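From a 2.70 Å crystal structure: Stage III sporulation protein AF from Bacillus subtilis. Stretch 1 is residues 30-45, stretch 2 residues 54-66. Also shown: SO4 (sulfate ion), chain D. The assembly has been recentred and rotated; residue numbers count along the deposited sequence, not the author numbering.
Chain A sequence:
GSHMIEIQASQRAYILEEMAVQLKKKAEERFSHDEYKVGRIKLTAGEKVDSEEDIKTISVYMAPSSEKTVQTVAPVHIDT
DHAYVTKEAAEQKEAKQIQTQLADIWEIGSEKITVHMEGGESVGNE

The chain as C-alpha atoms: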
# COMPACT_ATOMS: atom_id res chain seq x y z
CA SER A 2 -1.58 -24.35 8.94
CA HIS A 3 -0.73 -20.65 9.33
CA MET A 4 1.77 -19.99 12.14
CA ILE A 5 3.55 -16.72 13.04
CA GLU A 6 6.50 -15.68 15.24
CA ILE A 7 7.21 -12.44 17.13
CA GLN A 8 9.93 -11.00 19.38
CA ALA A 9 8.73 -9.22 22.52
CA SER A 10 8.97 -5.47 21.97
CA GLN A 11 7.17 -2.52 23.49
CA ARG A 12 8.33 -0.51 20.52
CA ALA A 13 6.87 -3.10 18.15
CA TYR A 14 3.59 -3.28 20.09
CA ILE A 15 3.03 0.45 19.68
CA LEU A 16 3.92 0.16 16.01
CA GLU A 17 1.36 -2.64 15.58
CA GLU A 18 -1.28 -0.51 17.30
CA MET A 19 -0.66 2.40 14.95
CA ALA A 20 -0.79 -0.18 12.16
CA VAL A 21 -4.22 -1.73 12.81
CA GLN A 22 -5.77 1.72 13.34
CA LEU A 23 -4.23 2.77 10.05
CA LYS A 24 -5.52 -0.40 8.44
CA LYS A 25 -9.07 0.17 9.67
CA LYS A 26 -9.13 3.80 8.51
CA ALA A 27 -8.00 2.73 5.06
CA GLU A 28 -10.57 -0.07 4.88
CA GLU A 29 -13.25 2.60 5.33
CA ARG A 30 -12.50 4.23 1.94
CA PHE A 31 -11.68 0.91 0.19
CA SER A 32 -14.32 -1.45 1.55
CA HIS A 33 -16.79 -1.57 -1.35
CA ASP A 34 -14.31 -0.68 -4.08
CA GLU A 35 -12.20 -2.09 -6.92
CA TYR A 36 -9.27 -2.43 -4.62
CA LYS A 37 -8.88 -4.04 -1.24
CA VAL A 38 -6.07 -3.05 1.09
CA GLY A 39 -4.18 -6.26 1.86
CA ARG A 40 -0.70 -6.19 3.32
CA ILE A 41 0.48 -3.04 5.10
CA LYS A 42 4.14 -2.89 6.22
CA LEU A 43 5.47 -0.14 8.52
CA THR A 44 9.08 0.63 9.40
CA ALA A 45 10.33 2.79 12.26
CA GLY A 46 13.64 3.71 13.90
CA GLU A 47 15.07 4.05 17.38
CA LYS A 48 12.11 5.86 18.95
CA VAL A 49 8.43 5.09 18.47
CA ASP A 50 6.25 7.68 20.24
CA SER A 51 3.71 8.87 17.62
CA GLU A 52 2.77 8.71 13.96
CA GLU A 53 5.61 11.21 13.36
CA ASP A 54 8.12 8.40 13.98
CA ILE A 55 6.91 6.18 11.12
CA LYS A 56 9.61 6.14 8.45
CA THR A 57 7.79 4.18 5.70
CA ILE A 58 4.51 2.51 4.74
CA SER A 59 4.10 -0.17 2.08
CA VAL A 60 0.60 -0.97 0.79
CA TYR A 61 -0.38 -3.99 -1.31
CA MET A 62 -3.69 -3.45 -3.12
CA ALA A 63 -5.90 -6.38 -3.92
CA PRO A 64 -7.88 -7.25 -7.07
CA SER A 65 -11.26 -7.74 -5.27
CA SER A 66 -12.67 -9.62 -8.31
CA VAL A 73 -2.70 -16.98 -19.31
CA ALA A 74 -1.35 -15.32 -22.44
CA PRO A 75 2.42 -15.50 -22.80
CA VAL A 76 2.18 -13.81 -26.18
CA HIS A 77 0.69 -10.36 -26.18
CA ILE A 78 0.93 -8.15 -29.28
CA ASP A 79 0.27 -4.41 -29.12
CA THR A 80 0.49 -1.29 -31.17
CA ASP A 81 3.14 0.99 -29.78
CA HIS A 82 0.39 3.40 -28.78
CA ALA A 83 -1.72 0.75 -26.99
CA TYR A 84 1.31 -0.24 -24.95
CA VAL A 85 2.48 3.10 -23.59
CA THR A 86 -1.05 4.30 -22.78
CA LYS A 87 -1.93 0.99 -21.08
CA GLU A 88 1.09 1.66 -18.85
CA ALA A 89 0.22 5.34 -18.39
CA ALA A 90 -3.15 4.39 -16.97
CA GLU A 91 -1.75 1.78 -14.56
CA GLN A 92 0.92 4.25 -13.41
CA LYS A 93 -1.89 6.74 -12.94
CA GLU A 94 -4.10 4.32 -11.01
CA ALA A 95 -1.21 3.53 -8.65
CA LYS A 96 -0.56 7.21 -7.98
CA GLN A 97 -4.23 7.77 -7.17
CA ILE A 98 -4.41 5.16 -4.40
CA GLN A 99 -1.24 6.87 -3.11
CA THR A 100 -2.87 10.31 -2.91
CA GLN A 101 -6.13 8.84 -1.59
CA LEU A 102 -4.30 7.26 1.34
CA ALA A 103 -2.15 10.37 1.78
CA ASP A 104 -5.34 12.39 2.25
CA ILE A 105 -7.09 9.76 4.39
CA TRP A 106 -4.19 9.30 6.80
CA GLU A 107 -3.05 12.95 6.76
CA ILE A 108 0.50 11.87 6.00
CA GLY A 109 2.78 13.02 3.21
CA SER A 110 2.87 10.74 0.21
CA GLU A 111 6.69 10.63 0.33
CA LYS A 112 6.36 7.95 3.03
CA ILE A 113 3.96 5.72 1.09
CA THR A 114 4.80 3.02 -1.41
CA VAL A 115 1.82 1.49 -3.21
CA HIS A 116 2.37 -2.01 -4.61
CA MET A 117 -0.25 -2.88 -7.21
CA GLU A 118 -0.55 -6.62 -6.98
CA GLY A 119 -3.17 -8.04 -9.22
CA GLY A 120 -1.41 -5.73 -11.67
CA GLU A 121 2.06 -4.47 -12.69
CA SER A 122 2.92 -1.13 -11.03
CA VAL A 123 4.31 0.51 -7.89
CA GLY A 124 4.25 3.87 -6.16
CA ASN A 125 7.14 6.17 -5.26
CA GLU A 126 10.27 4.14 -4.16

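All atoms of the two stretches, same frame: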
# COMPACT_ATOMS: atom_id res chain seq x y z
N ARG A 30 -12.37 3.71 3.31
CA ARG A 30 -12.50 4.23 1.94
C ARG A 30 -12.39 3.15 0.86
O ARG A 30 -12.88 3.36 -0.26
CB ARG A 30 -11.47 5.32 1.69
CG ARG A 30 -11.92 6.75 2.11
CD ARG A 30 -12.57 6.80 3.50
NE ARG A 30 -12.59 8.15 4.09
CZ ARG A 30 -12.83 8.42 5.37
NH1 ARG A 30 -13.08 7.44 6.23
NH2 ARG A 30 -12.82 9.69 5.81
N PHE A 31 -11.73 2.03 1.13
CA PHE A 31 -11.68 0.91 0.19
C PHE A 31 -12.29 -0.33 0.84
O PHE A 31 -11.60 -1.34 1.05
CB PHE A 31 -10.25 0.58 -0.28
CG PHE A 31 -9.53 1.69 -0.97
CD1 PHE A 31 -9.22 1.59 -2.32
CD2 PHE A 31 -9.04 2.77 -0.26
CE1 PHE A 31 -8.51 2.59 -2.96
CE2 PHE A 31 -8.33 3.77 -0.90
CZ PHE A 31 -8.06 3.68 -2.24
N SER A 32 -13.57 -0.25 1.19
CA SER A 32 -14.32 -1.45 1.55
C SER A 32 -15.02 -2.01 0.32
O SER A 32 -14.76 -3.15 -0.09
CB SER A 32 -15.35 -1.11 2.64
OG SER A 32 -15.64 -2.23 3.46
N HIS A 33 -15.84 -1.18 -0.31
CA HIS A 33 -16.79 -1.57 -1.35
C HIS A 33 -16.29 -0.99 -2.68
O HIS A 33 -17.00 -0.22 -3.35
CB HIS A 33 -18.16 -1.04 -0.99
CG HIS A 33 -18.10 0.28 -0.27
ND1 HIS A 33 -17.70 0.40 1.05
CD2 HIS A 33 -18.33 1.55 -0.69
CE1 HIS A 33 -17.72 1.67 1.41
NE2 HIS A 33 -18.10 2.39 0.37
N ASP A 34 -15.07 -1.39 -3.05
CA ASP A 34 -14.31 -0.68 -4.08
C ASP A 34 -13.62 -1.71 -4.97
O ASP A 34 -13.61 -2.90 -4.67
CB ASP A 34 -13.26 0.28 -3.48
CG ASP A 34 -13.86 1.61 -3.01
OD1 ASP A 34 -13.27 2.66 -3.36
OD2 ASP A 34 -14.90 1.62 -2.32
N GLU A 35 -13.04 -1.22 -6.08
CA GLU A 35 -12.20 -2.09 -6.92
C GLU A 35 -11.13 -2.75 -6.11
O GLU A 35 -10.85 -3.93 -6.27
CB GLU A 35 -11.49 -1.31 -8.02
CG GLU A 35 -10.62 -2.18 -8.95
CD GLU A 35 -10.49 -1.65 -10.41
OE1 GLU A 35 -10.34 -0.42 -10.60
OE2 GLU A 35 -10.66 -2.46 -11.35
N TYR A 36 -10.49 -1.99 -5.24
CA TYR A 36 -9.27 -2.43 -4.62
C TYR A 36 -9.50 -2.65 -3.14
O TYR A 36 -10.31 -1.97 -2.51
CB TYR A 36 -8.15 -1.42 -4.87
CG TYR A 36 -7.55 -1.61 -6.24
CD1 TYR A 36 -6.68 -0.69 -6.78
CD2 TYR A 36 -7.85 -2.75 -6.99
CE1 TYR A 36 -6.13 -0.86 -8.04
CE2 TYR A 36 -7.29 -2.94 -8.26
CZ TYR A 36 -6.43 -1.99 -8.78
OH TYR A 36 -5.86 -2.15 -10.02
N LYS A 37 -8.82 -3.65 -2.63
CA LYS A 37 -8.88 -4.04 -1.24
C LYS A 37 -7.47 -3.87 -0.69
O LYS A 37 -6.51 -4.36 -1.28
CB LYS A 37 -9.37 -5.48 -1.12
CG LYS A 37 -10.40 -5.79 -0.03
CD LYS A 37 -9.71 -6.58 1.09
CE LYS A 37 -10.57 -6.76 2.34
NZ LYS A 37 -9.68 -7.14 3.49
N VAL A 38 -7.35 -3.12 0.40
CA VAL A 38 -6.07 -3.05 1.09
C VAL A 38 -5.78 -4.43 1.67
O VAL A 38 -6.65 -5.04 2.31
CB VAL A 38 -6.09 -1.92 2.13
CG1 VAL A 38 -6.73 -0.68 1.52
CG2 VAL A 38 -6.87 -2.33 3.37
N GLY A 39 -4.59 -4.95 1.39
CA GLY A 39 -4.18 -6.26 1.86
C GLY A 39 -3.03 -6.24 2.85
O GLY A 39 -3.24 -6.14 4.06
N ARG A 40 -1.80 -6.37 2.39
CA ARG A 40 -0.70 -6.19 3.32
C ARG A 40 -0.45 -4.70 3.53
O ARG A 40 -0.64 -3.88 2.63
CB ARG A 40 0.57 -6.88 2.80
CG ARG A 40 0.61 -8.41 2.96
CD ARG A 40 1.77 -9.05 2.17
NE ARG A 40 1.70 -8.71 0.74
CZ ARG A 40 0.80 -9.19 -0.12
NH1 ARG A 40 -0.11 -10.07 0.28
NH2 ARG A 40 0.81 -8.79 -1.39
N ILE A 41 -0.04 -4.36 4.75
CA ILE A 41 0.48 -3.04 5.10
C ILE A 41 1.71 -3.26 5.95
O ILE A 41 1.64 -3.95 6.97
CB ILE A 41 -0.57 -2.20 5.87
CG1 ILE A 41 -1.80 -1.94 5.02
CG2 ILE A 41 -0.01 -0.85 6.29
CD1 ILE A 41 -2.90 -1.12 5.72
N LYS A 42 2.85 -2.68 5.54
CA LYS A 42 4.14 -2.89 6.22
C LYS A 42 4.69 -1.54 6.71
O LYS A 42 5.06 -0.68 5.89
CB LYS A 42 5.17 -3.55 5.30
CG LYS A 42 4.88 -4.99 4.79
CD LYS A 42 6.16 -5.69 4.27
CE LYS A 42 6.20 -5.86 2.73
NZ LYS A 42 7.56 -5.61 2.09
N LEU A 43 4.81 -1.34 8.02
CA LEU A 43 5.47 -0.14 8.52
C LEU A 43 6.93 -0.41 8.92
O LEU A 43 7.31 -1.53 9.29
CB LEU A 43 4.69 0.48 9.69
CG LEU A 43 3.40 1.29 9.41
CD1 LEU A 43 2.31 0.44 8.85
CD2 LEU A 43 2.89 1.85 10.70
N THR A 44 7.75 0.62 8.81
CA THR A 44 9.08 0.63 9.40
C THR A 44 9.22 1.85 10.30
O THR A 44 8.58 2.88 10.09
CB THR A 44 10.22 0.61 8.33
OG1 THR A 44 10.49 1.93 7.86
CG2 THR A 44 9.90 -0.30 7.14
N ALA A 45 10.04 1.69 11.34
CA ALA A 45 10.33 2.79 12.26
C ALA A 45 11.71 2.57 12.85
O ALA A 45 12.25 1.46 12.80
CB ALA A 45 9.26 2.91 13.35
N ASP A 54 6.93 9.26 14.02
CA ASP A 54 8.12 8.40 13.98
C ASP A 54 8.05 7.30 12.94
O ASP A 54 8.99 6.51 12.88
CB ASP A 54 8.35 7.73 15.33
CG ASP A 54 8.75 8.71 16.41
OD1 ASP A 54 9.88 9.23 16.32
OD2 ASP A 54 7.92 8.95 17.32
N ILE A 55 6.98 7.19 12.17
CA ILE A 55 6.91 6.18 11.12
C ILE A 55 7.79 6.65 9.97
O ILE A 55 7.59 7.75 9.45
CB ILE A 55 5.47 5.97 10.64
CG1 ILE A 55 4.61 5.32 11.71
CG2 ILE A 55 5.45 5.13 9.38
CD1 ILE A 55 3.13 5.25 11.32
N LYS A 56 8.74 5.81 9.57
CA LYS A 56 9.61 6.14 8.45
C LYS A 56 9.03 5.74 7.10
O LYS A 56 9.25 6.46 6.11
CB LYS A 56 10.99 5.48 8.65
CG LYS A 56 11.83 6.13 9.76
CD LYS A 56 13.30 6.33 9.39
CE LYS A 56 14.03 6.96 10.57
NZ LYS A 56 15.53 6.85 10.48
N THR A 57 8.32 4.61 6.99
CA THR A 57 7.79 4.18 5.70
C THR A 57 6.55 3.34 5.90
O THR A 57 6.28 2.84 7.00
CB THR A 57 8.77 3.35 4.83
OG1 THR A 57 8.92 2.04 5.39
CG2 THR A 57 10.11 4.00 4.65
N ILE A 58 5.80 3.19 4.80
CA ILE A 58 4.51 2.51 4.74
C ILE A 58 4.35 1.88 3.37
O ILE A 58 4.18 2.59 2.37
CB ILE A 58 3.34 3.46 5.01
CG1 ILE A 58 3.61 4.33 6.23
CG2 ILE A 58 2.06 2.67 5.15
CD1 ILE A 58 2.61 5.39 6.48
N SER A 59 4.38 0.55 3.31
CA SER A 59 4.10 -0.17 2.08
C SER A 59 2.67 -0.70 2.07
O SER A 59 2.20 -1.27 3.07
CB SER A 59 5.09 -1.30 1.91
OG SER A 59 6.25 -0.78 1.30
N VAL A 60 1.98 -0.53 0.94
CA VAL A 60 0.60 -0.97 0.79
C VAL A 60 0.44 -1.85 -0.44
O VAL A 60 0.84 -1.47 -1.55
CB VAL A 60 -0.38 0.21 0.70
CG1 VAL A 60 -1.79 -0.32 0.84
CG2 VAL A 60 -0.06 1.24 1.78
N TYR A 61 -0.17 -3.01 -0.25
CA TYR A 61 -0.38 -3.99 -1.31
C TYR A 61 -1.88 -4.05 -1.57
O TYR A 61 -2.64 -4.40 -0.67
CB TYR A 61 0.20 -5.35 -0.90
CG TYR A 61 1.74 -5.33 -0.74
CD1 TYR A 61 2.33 -4.83 0.41
CD2 TYR A 61 2.57 -5.79 -1.75
CE1 TYR A 61 3.73 -4.78 0.54
CE2 TYR A 61 3.94 -5.75 -1.62
CZ TYR A 61 4.53 -5.25 -0.48
OH TYR A 61 5.93 -5.22 -0.37
N MET A 62 -2.29 -3.65 -2.78
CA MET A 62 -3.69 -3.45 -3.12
C MET A 62 -4.21 -4.67 -3.86
O MET A 62 -3.54 -5.19 -4.75
CB MET A 62 -3.87 -2.20 -3.98
CG MET A 62 -3.81 -0.90 -3.18
SD MET A 62 -4.58 -0.93 -1.56
CE MET A 62 -6.32 -0.79 -2.01
N ALA A 63 -5.37 -5.08 -3.52
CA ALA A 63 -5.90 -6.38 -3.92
C ALA A 63 -6.85 -6.25 -5.11
O ALA A 63 -7.47 -5.20 -5.30
CB ALA A 63 -6.63 -7.03 -2.75
N PRO A 64 -6.99 -7.32 -5.90
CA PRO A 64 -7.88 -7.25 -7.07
C PRO A 64 -9.35 -7.05 -6.71
O PRO A 64 -10.03 -6.24 -7.36
CB PRO A 64 -7.64 -8.59 -7.77
CG PRO A 64 -7.17 -9.51 -6.67
CD PRO A 64 -6.33 -8.63 -5.79
N SER A 65 -9.86 -7.78 -5.72
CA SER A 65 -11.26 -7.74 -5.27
C SER A 65 -12.24 -8.14 -6.39
O SER A 65 -13.39 -7.68 -6.41
CB SER A 65 -11.63 -6.38 -4.67
OG SER A 65 -12.30 -5.53 -5.59
N SER A 66 -11.80 -9.01 -7.30
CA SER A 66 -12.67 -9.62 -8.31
C SER A 66 -12.15 -11.01 -8.67
O SER A 66 -12.90 -11.89 -9.09
CB SER A 66 -12.77 -8.74 -9.57
OG SER A 66 -13.84 -7.82 -9.49
S SO4 D . 16.09 7.10 14.10
O1 SO4 D . 17.31 7.22 14.92
O2 SO4 D . 16.02 5.72 13.58
O3 SO4 D . 16.12 8.04 12.97
O4 SO4 D . 14.91 7.39 14.94

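What satisfies the backbone donors and acceptors? The two strands run antiparallel, and their amides and carbonyls pair across the gap. Lys42 N donates to Ser59 O and Ser59 N returns the bond to Lys42 O, both at 2.9 Å and both close to straight, with N-H...acceptor angles of 160° and 170°. Next along, Thr44 N reaches Thr57 O at 3.2 Å, while Thr44 O accepts from Lys56 N at 3.0 Å.

How does the ladder pass the bulge between Val38 and Ile41? The register shifts by one residue, so Tyr61 bonds two different partners: its O accepts from Gly39 N at 2.9 Å and its N donates to Arg40 O at 3.0 Å. Gly39 suits this spot, since a CB there would lie tight against Tyr61 O. Beyond it, Ala63 N donates to Lys37 O at 2.6 Å; the return bond, Lys37 N to Ala63 O at 3.4 Å, is weak.

Which side chains add polar bonds? Thr44 and Thr57 project from the same face, and their OG1 atoms hydrogen-bond at 2.9 Å, with either able to donate. Lys42 NZ donates to Tyr61 OH at 3.0 Å. The Tyr61 ring also receives Arg40, whose NE lies over one face; Arg40 CZ sits 4.6 Å from the centroid of the Tyr61 ring, an off-centre cation-pi contact. Lys56 sends its amine away from the strand pair, where NZ donates to O3 of the sulfate at 2.8 Å.

What packs on the face carrying Val38, Ile41, Leu43, Ile58, Val60 and Met62? The six side chains named are apolar and ask for no hydrogen-bond partner; Val38, Ile58, Val60 and Met62 are buried. The flexible Met62 bends back so that its CE packs against Tyr36 CB at 3.5 Å, Val38 CG1 at 3.6 Å and Phe31 CD1 at 3.8 Å. Toward the other end, Leu43 CD2 meets Ile55 CD1 at 3.5 Å. In all, the stretches bury 1091 Å², both sides summed.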